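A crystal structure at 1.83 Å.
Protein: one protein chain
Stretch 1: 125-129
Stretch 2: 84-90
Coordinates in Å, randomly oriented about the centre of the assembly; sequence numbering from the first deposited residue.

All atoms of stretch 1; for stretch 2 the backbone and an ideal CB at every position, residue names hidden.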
# COMPACT_ATOMS: atom_id res chain seq x y z
N ALA A 125 13.44 0.46 13.51
CA ALA A 125 13.84 1.48 14.47
C ALA A 125 13.55 2.85 13.89
O ALA A 125 13.42 3.02 12.67
CB ALA A 125 15.33 1.35 14.82
N ASP A 126 13.42 3.84 14.76
CA ASP A 126 12.89 5.14 14.37
C ASP A 126 13.95 6.20 14.13
O ASP A 126 13.60 7.32 13.75
CB ASP A 126 11.89 5.63 15.43
CG ASP A 126 10.62 4.80 15.46
OD1 ASP A 126 10.10 4.46 14.37
OD2 ASP A 126 10.14 4.48 16.57
N THR A 127 15.23 5.89 14.34
CA THR A 127 16.32 6.83 14.13
C THR A 127 17.42 6.17 13.33
O THR A 127 17.56 4.95 13.33
CB THR A 127 16.90 7.34 15.47
OG1 THR A 127 17.81 6.36 16.00
CG2 THR A 127 15.80 7.64 16.48
N PRO A 128 18.25 6.98 12.64
CA PRO A 128 19.29 6.39 11.77
C PRO A 128 20.29 5.53 12.52
O PRO A 128 20.93 4.67 11.90
CB PRO A 128 19.98 7.63 11.16
CG PRO A 128 19.00 8.71 11.27
CD PRO A 128 18.18 8.44 12.49
N ALA A 129 20.46 5.72 13.82
CA ALA A 129 21.35 4.85 14.58
C ALA A 129 20.84 3.41 14.65
O ALA A 129 21.60 2.52 15.05
CB ALA A 129 21.54 5.40 15.99
N UNK A 84 16.17 14.10 2.92
CA UNK A 84 16.91 13.45 4.02
C UNK A 84 16.14 13.46 5.33
O UNK A 84 15.33 14.35 5.60
CB UNK A 84 18.26 14.14 4.23
N UNK A 85 16.43 12.46 6.15
CA UNK A 85 16.04 12.42 7.55
C UNK A 85 16.98 13.31 8.37
O UNK A 85 18.06 13.71 7.93
CB UNK A 85 16.06 10.98 8.07
N UNK A 86 16.54 13.63 9.58
CA UNK A 86 17.43 14.30 10.53
C UNK A 86 18.26 13.26 11.27
O UNK A 86 17.98 12.06 11.25
CB UNK A 86 16.63 15.15 11.52
N UNK A 87 19.31 13.74 11.96
CA UNK A 87 20.16 12.82 12.71
C UNK A 87 19.40 12.15 13.84
O UNK A 87 19.68 10.99 14.17
CB UNK A 87 21.38 13.56 13.27
N UNK A 88 18.44 12.85 14.46
CA UNK A 88 17.67 12.25 15.54
C UNK A 88 16.43 11.51 15.05
O UNK A 88 15.61 11.10 15.87
CB UNK A 88 17.26 13.33 16.54
N UNK A 89 16.28 11.34 13.74
CA UNK A 89 15.15 10.58 13.25
C UNK A 89 13.80 11.25 13.35
O UNK A 89 12.78 10.61 13.06
CB UNK A 89 15.09 9.25 14.00
N UNK A 90 13.75 12.53 13.74
CA UNK A 90 12.46 13.22 13.79
C UNK A 90 12.05 13.77 12.43
O UNK A 90 10.90 14.19 12.28
CB UNK A 90 12.51 14.36 14.81

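Position 84 lies beyond the reach of stretch 1: nothing of it comes within 5.5 Å of the ideal CB. With phi -69° and psi 152°, many residues would fit, proline among them, since its ring fixes phi near this value. The residue is Pro-84.

Position 85 is different. Its CA-to-CB bond points toward stretch 1, and the ideal CB lies 4.9 Å from CG of Pro-128. An apolar side chain could pack on that ring, while a short polar one could reach past it toward the carbonyl of Asp-126. The residue is Asp-85, with chi1 t. Its OD2 comes 4.0 Å from CG of Pro-128 and lies 2.7 Å from O of a water that is also 2.8 Å from O of Asp-126. The water can donate to either acceptor and so sits between a carboxylate and a carbonyl, two acceptors that could not bond each other directly. OD1 turns back to the chain, taking a weak hydrogen bond from N of position 86 at 2.8 Å.

Position 86 opens a type I turn that ends at 89, closed by a backbone hydrogen bond from N of 89 to O of 86 (3.1 Å). Its CB points sideways into space free of stretch 1, so a small polar residue able to brace the turn would suit. Ser-86 does so: its OG donates to OD1 of the residue at 88 at 2.6 Å. Its carbonyl O also lies 3.5 Å from CG of Pro-128.

At 87 the CB points away, and the backbone makes the contact, with O 3.4 Å from CD of Pro-128. Many side chains would be tolerated; Ala-87 is the minimal choice. Its O also receives a hydrogen bond from a second water, which accepts one from N of Ala-129.

Position 88 likewise points away, and phi -89° with psi 8° suits the third place of the turn, where Asp, Asn or Ser is common. In Asn-88, OD1 accepts from both OG of Ser-86 and N of position 90 (2.9 Å), while its backbone O packs 3.5 Å from CG2 of Thr-127.

Position 89 is the most restrictive. Phi of 73° favours glycine, and an ideal CB would clash, 2.5 Å from O of Asp-126 and 2.7 Å from CA of Thr-127. Gly-89 lets the backbones approach, its CA 4.0 Å from CA of Thr-127.

At 90 the CB points away again, leaving the choice wide; Met-90 makes no contact with stretch 1.

Stretch 2, residues 84-90: PDSANGM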
# COMPACT_ATOMS: atom_id res chain seq x y z
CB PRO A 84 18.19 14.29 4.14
CG PRO A 84 18.23 15.17 2.90
CD PRO A 84 16.80 15.36 2.50
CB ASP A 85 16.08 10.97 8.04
CG ASP A 85 15.28 10.73 9.32
OD1 ASP A 85 14.60 11.64 9.82
OD2 ASP A 85 15.34 9.59 9.84
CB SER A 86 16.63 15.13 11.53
OG SER A 86 15.81 14.29 12.32
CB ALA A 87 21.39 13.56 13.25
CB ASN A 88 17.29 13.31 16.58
CG ASN A 88 16.32 14.35 16.06
OD1 ASN A 88 15.81 14.26 14.94
ND2 ASN A 88 16.06 15.36 16.88
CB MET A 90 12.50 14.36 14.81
CG MET A 90 12.66 13.89 16.25
SD MET A 90 11.28 12.84 16.75
CE MET A 90 9.91 13.97 16.53
O HOH W 1 13.32 8.39 11.21
O HOH W 2 20.43 8.52 15.15
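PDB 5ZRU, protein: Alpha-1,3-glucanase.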